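Local coordinates for Cwp19 (Clostridioides difficile, PDB 5OQ3), which probably hydrolyses cell-wall peptidoglycan through the TIM-barrel glycoside hydrolase domain held in this chain, and may, as a whole protein, act as an N-acetylmuramoyl-L-alanine amidase, at residues Glu166-Ile171 with Asn223-Asp228; Arg276-Ile279 with Leu283-Tyr286. All blocks are in the same frame, centred on the assembly; numbering follows the deposited sequence.

Contact 1 (Glu166-Ile171 with Asn223-Asp228); sequences EVRKYI and NTLLRD
The guanidinium of Arg168 has Thr224 over one face: CB of the threonine sits above that plane, and its methyl CG2 comes to 3.7 Å from Arg168 NE. Thr224 is modelled in two conformers, and the contact is described for one. The arginine chain runs out toward the other helix, and the bend at chi3 (-63°) turns the guanidinium to take Thr224 on that face; at its far end NH2 is hydrogen-bonded to the carbonyl of Pro162, while Thr224 OG1 is bonded back to Glu220 O. The flat groups that do meet, Arg227 and Asp228, both lie within 223-228. Asp228 OD1 accepts from NE (2.9 Å) and NH2 (3.0 Å) of Arg227 in the guanidinium plane, but both donors come from one face of the carboxylate, tilted out of its plane. Asp228 OD2 remains 5.2 Å from Arg168 NE, too far for a salt bridge, though it may ease the charge of the arginine.

Beside these polar groups the contact is apolar. Leu225 CD1 packs 3.8 Å from Ile171 CG2, the two side chains crossing at about a right angle, and also lies against Arg168 O; Tyr126 touches both. The segment axes approach to 9.8 Å at 33°. Helices 165-181 and 214-236 are outer helices of the (βα)8 barrel, lying before and after strand 186-189, and Leu226 turns from the second onto strand 241-244.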
loop_
_atom_site.group_PDB
_atom_site.type_symbol
_atom_site.label_atom_id
_atom_site.label_comp_id
_atom_site.label_asym_id
_atom_site.label_seq_id
_atom_site.Cartn_x
_atom_site.Cartn_y
_atom_site.Cartn_z
ATOM N N GLU A 166 -5.749 14.362 -16.063
ATOM C CA GLU A 166 -6.882 13.439 -16.192
ATOM C C GLU A 166 -6.634 12.121 -15.459
ATOM O O GLU A 166 -7.586 11.486 -15.016
ATOM C CB GLU A 166 -7.231 13.146 -17.688
ATOM C CG GLU A 166 -7.919 14.316 -18.356
ATOM C CD GLU A 166 -8.316 14.066 -19.798
ATOM O OE1 GLU A 166 -8.081 12.972 -20.355
ATOM O OE2 GLU A 166 -8.903 14.997 -20.379
ATOM N N VAL A 167 -5.388 11.673 -15.429
ATOM C CA VAL A 167 -5.063 10.451 -14.729
ATOM C C VAL A 167 -5.279 10.649 -13.222
ATOM O O VAL A 167 -5.940 9.820 -12.585
ATOM C CB VAL A 167 -3.638 9.976 -15.026
ATOM C CG1 VAL A 167 -3.156 8.959 -13.984
ATOM C CG2 VAL A 167 -3.527 9.357 -16.411
ATOM N N ARG A 168 -4.827 11.774 -12.694
ATOM C CA ARG A 168 -5.027 12.042 -11.284
ATOM C C ARG A 168 -6.523 12.108 -10.945
ATOM O O ARG A 168 -6.965 11.552 -9.948
ATOM C CB ARG A 168 -4.262 13.297 -10.845
ATOM C CG ARG A 168 -2.742 13.107 -10.946
ATOM C CD ARG A 168 -1.950 14.269 -10.410
ATOM N NE ARG A 168 -2.131 15.506 -11.110
ATOM C CZ ARG A 168 -1.295 16.021 -11.971
ATOM N NH1 ARG A 168 -1.530 17.219 -12.437
ATOM N NH2 ARG A 168 -0.275 15.331 -12.438
ATOM N N LYS A 169 -7.286 12.797 -11.787
ATOM C CA LYS A 169 -8.723 12.880 -11.569
ATOM C C LYS A 169 -9.366 11.511 -11.595
ATOM O O LYS A 169 -10.270 11.235 -10.791
ATOM C CB LYS A 169 -9.373 13.839 -12.576
ATOM C CG LYS A 169 -10.864 13.859 -12.481
ATOM C CD LYS A 169 -11.491 14.879 -13.399
ATOM C CE LYS A 169 -12.904 14.531 -13.796
ATOM N NZ LYS A 169 -13.807 14.399 -12.633
ATOM N N TYR A 170 -8.962 10.670 -12.554
ATOM C CA TYR A 170 -9.526 9.324 -12.626
ATOM C C TYR A 170 -9.219 8.509 -11.355
ATOM O O TYR A 170 -10.074 7.781 -10.871
ATOM C CB TYR A 170 -8.983 8.618 -13.886
ATOM C CG TYR A 170 -8.829 7.110 -13.792
ATOM C CD1 TYR A 170 -9.927 6.275 -13.752
ATOM C CD2 TYR A 170 -7.571 6.516 -13.722
ATOM C CE1 TYR A 170 -9.801 4.894 -13.654
ATOM C CE2 TYR A 170 -7.412 5.143 -13.630
ATOM C CZ TYR A 170 -8.528 4.338 -13.576
ATOM O OH TYR A 170 -8.378 2.977 -13.429
ATOM N N ILE A 171 -8.000 8.601 -10.862
ATOM C CA ILE A 171 -7.665 7.909 -9.612
ATOM C C ILE A 171 -8.482 8.454 -8.440
ATOM O O ILE A 171 -9.071 7.674 -7.669
ATOM C CB ILE A 171 -6.170 7.900 -9.370
ATOM C CG1 ILE A 171 -5.452 7.100 -10.460
ATOM C CG2 ILE A 171 -5.847 7.342 -7.976
ATOM C CD1 ILE A 171 -3.975 7.397 -10.557
ATOM N N ASN A 223 2.864 14.006 -5.213
ATOM C CA ASN A 223 2.333 14.813 -4.127
ATOM C C ASN A 223 0.929 15.300 -4.411
ATOM O O ASN A 223 0.061 15.238 -3.534
ATOM C CB ASN A 223 3.208 16.037 -3.894
ATOM C CG ASN A 223 4.613 15.729 -3.435
ATOM O OD1 ASN A 223 4.972 14.587 -3.129
ATOM N ND2 ASN A 223 5.441 16.791 -3.422
ATOM N N THR A 224 0.667 15.771 -5.619
ATOM C CA THR A 224 -0.622 16.310 -6.034
ATOM C C THR A 224 -1.703 15.265 -5.968
ATOM O O THR A 224 -2.841 15.537 -5.613
ATOM C CB THR A 224 -0.524 16.840 -7.499
ATOM O OG1 THR A 224 0.419 17.911 -7.557
ATOM C CG2 THR A 224 -1.790 17.427 -7.964
ATOM N N LEU A 225 -1.386 14.057 -6.408
ATOM C CA LEU A 225 -2.336 12.955 -6.333
ATOM C C LEU A 225 -2.730 12.698 -4.882
ATOM O O LEU A 225 -3.912 12.636 -4.544
ATOM C CB LEU A 225 -1.784 11.665 -6.952
ATOM C CG LEU A 225 -2.739 10.486 -6.776
ATOM C CD1 LEU A 225 -4.073 10.687 -7.482
ATOM C CD2 LEU A 225 -2.041 9.228 -7.247
ATOM N N LEU A 226 -1.739 12.553 -4.014
ATOM C CA LEU A 226 -2.033 12.339 -2.601
ATOM C C LEU A 226 -2.886 13.430 -2.004
ATOM O O LEU A 226 -3.887 13.157 -1.320
ATOM C CB LEU A 226 -0.761 12.102 -1.781
ATOM C CG LEU A 226 0.159 10.966 -2.218
ATOM C CD1 LEU A 226 1.335 10.835 -1.254
ATOM C CD2 LEU A 226 -0.454 9.652 -2.442
ATOM N N ARG A 227 -2.494 14.671 -2.248
ATOM C CA ARG A 227 -3.271 15.821 -1.800
ATOM C C ARG A 227 -4.710 15.734 -2.241
ATOM O O ARG A 227 -5.637 15.973 -1.458
ATOM C CB ARG A 227 -2.617 17.096 -2.335
ATOM C CG ARG A 227 -3.294 18.376 -1.926
ATOM C CD ARG A 227 -2.823 19.539 -2.800
ATOM N NE ARG A 227 -3.357 19.375 -4.159
ATOM C CZ ARG A 227 -3.038 20.138 -5.199
ATOM N NH1 ARG A 227 -2.102 21.093 -5.062
ATOM N NH2 ARG A 227 -3.641 19.960 -6.383
ATOM N N ASP A 228 -4.909 15.458 -3.515
ATOM C CA ASP A 228 -6.254 15.499 -4.098
ATOM C C ASP A 228 -7.109 14.322 -3.635
ATOM O O ASP A 228 -8.291 14.458 -3.423
ATOM C CB ASP A 228 -6.166 15.497 -5.632
ATOM C CG ASP A 228 -5.695 16.854 -6.226
ATOM O OD1 ASP A 228 -5.505 17.836 -5.455
ATOM O OD2 ASP A 228 -5.581 16.862 -7.469
#

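Contact 2 (Arg276-Ile279 with Leu283-Tyr286); sequences RAWI and LIDY
Leu283 N donates to Trp278 O at 2.9 Å, nearly straight at 169° and in the carbonyl plane, a bond that spans five residues and ties the chain leaving helix 275-280 back to its last turn. Close to this bond Leu283 lays its side chain against the tryptophan backbone: CB is 3.8 Å from Trp278 O, and CD1 reaches 4.0 Å from Trp278 CA. That same methyl comes to 4.1 Å from CD1 of the indole, the two side chains meeting at about a right angle and the methyl approaching the ring obliquely.

Ile284 works from the benzo side. Its CD1 lies at the ring edge, near the indole plane, 4.0 Å from Trp278 CB and 4.1 Å from CE3. With chi1 at 57°, CG1 stands between the backbone N and the carbonyl carbon, and the extended chain beyond it carries CD1 to the tryptophan.

This is the helix-to-strand return of a βα-barrel unit: the chain leaves an outer helix, turns, and enters barrel strand 286-287. Asp285 and Tyr286 already pair through their backbones with Phe242 of the preceding strand, and Asp285 also with Asp319 of the following one. Ile284 rests on Phe242 and Val244, while the Trp278 indole touches Val244 and Pro246 and meets the ring of Phe193 at about 55°. The Asp285 carboxylate forms a salt bridge with Lys234 of outer helix 214-236. Inside the barrel, Tyr286 OH is hydrogen-bonded to His120 ND1 and His188 ND1.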
loop_
_atom_site.group_PDB
_atom_site.type_symbol
_atom_site.label_atom_id
_atom_site.label_comp_id
_atom_site.label_asym_id
_atom_site.label_seq_id
_atom_site.Cartn_x
_atom_site.Cartn_y
_atom_site.Cartn_z
ATOM N N ARG A 276 9.004 12.768 2.855
ATOM C CA ARG A 276 9.160 13.939 3.723
ATOM C C ARG A 276 8.216 15.046 3.331
ATOM O O ARG A 276 7.645 15.695 4.204
ATOM C CB ARG A 276 10.613 14.401 3.727
ATOM C CG ARG A 276 10.773 15.705 4.482
ATOM C CD ARG A 276 12.225 16.148 4.594
ATOM N NE ARG A 276 12.943 15.269 5.493
ATOM C CZ ARG A 276 14.253 15.315 5.696
ATOM N NH1 ARG A 276 15.002 16.206 5.056
ATOM N NH2 ARG A 276 14.828 14.503 6.556
ATOM N N ALA A 277 8.090 15.335 2.042
ATOM C CA ALA A 277 7.155 16.368 1.609
ATOM C C ALA A 277 5.747 16.019 2.002
ATOM O O ALA A 277 4.952 16.909 2.371
ATOM C CB ALA A 277 7.269 16.535 0.068
ATOM N N TRP A 278 5.344 14.772 1.875
ATOM C CA TRP A 278 3.999 14.372 2.218
ATOM C C TRP A 278 3.728 14.692 3.677
ATOM O O TRP A 278 2.640 15.143 4.042
ATOM C CB TRP A 278 3.777 12.884 1.995
ATOM C CG TRP A 278 4.136 12.341 0.673
ATOM C CD1 TRP A 278 4.328 13.003 -0.504
ATOM C CD2 TRP A 278 4.309 10.955 0.391
ATOM N NE1 TRP A 278 4.678 12.135 -1.487
ATOM C CE2 TRP A 278 4.644 10.855 -0.969
ATOM C CE3 TRP A 278 4.212 9.776 1.164
ATOM C CZ2 TRP A 278 4.935 9.629 -1.563
ATOM C CZ3 TRP A 278 4.481 8.587 0.575
ATOM C CH2 TRP A 278 4.802 8.495 -0.777
ATOM N N ILE A 279 4.678 14.395 4.523
ATOM C CA ILE A 279 4.560 14.626 5.953
ATOM C C ILE A 279 4.532 16.108 6.254
ATOM O O ILE A 279 3.631 16.592 6.964
ATOM C CB ILE A 279 5.691 13.891 6.722
ATOM C CG1 ILE A 279 5.542 12.379 6.597
ATOM C CG2 ILE A 279 5.749 14.326 8.188
ATOM C CD1 ILE A 279 6.762 11.606 6.984
ATOM N N LEU A 283 -0.157 15.857 3.596
ATOM C CA LEU A 283 -0.864 15.298 2.474
ATOM C C LEU A 283 -1.509 13.933 2.811
ATOM O O LEU A 283 -2.270 13.390 2.028
ATOM C CB LEU A 283 0.044 15.103 1.243
ATOM C CG LEU A 283 0.800 16.368 0.811
ATOM C CD1 LEU A 283 1.603 16.097 -0.435
ATOM C CD2 LEU A 283 -0.128 17.542 0.644
ATOM N N ILE A 284 -1.120 13.399 3.972
ATOM C CA ILE A 284 -1.567 12.091 4.416
ATOM C C ILE A 284 -1.900 12.199 5.913
ATOM O O ILE A 284 -1.353 13.060 6.605
ATOM C CB ILE A 284 -0.477 10.998 4.163
ATOM C CG1 ILE A 284 0.864 11.328 4.838
ATOM C CG2 ILE A 284 -0.299 10.766 2.650
ATOM C CD1 ILE A 284 1.960 10.347 4.560
ATOM N N ASP A 285 -2.761 11.299 6.376
ATOM C CA ASP A 285 -3.022 11.185 7.814
ATOM C C ASP A 285 -2.074 10.244 8.544
ATOM O O ASP A 285 -1.839 10.402 9.743
ATOM C CB ASP A 285 -4.446 10.698 8.063
ATOM C CG ASP A 285 -5.520 11.642 7.585
ATOM O OD1 ASP A 285 -5.436 12.824 7.909
ATOM O OD2 ASP A 285 -6.432 11.170 6.883
ATOM N N TYR A 286 -1.567 9.238 7.819
ATOM C CA TYR A 286 -0.637 8.259 8.391
ATOM C C TYR A 286 0.343 7.802 7.358
ATOM O O TYR A 286 0.074 7.854 6.168
ATOM C CB TYR A 286 -1.408 7.096 9.050
ATOM C CG TYR A 286 -2.070 6.045 8.198
ATOM C CD1 TYR A 286 -1.318 5.001 7.660
ATOM C CD2 TYR A 286 -3.430 6.043 7.969
ATOM C CE1 TYR A 286 -1.917 3.982 6.951
ATOM C CE2 TYR A 286 -4.039 4.988 7.277
ATOM C CZ TYR A 286 -3.260 3.964 6.768
ATOM O OH TYR A 286 -3.857 2.900 6.089
#

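Contacts 1 and 2 have centres 15 Å apart, and helix 214-236 serves both: Thr224 points toward 166-171 and the end of Leu225 reaches it, while Asn223, Leu226 and Arg227 meet contact 2. Asn223 OD1 packs 3.0 Å from Trp278 NE1, and Leu226 CD1 presses on the same indole, 3.3 Å from CE2. Leu283 CD1 lies 3.6 Å from Asn223 O. Three outer helices that follow one another around the barrel, 165-181, 214-236 and 275-280, are thus joined. TIM-barrel active sites lie at the C-terminal ends of the strands; 283-286 ends in the first residue of its strand, while the Trp278 indole reaches residues just past the C-terminal ends of strands 186-189 and 241-244.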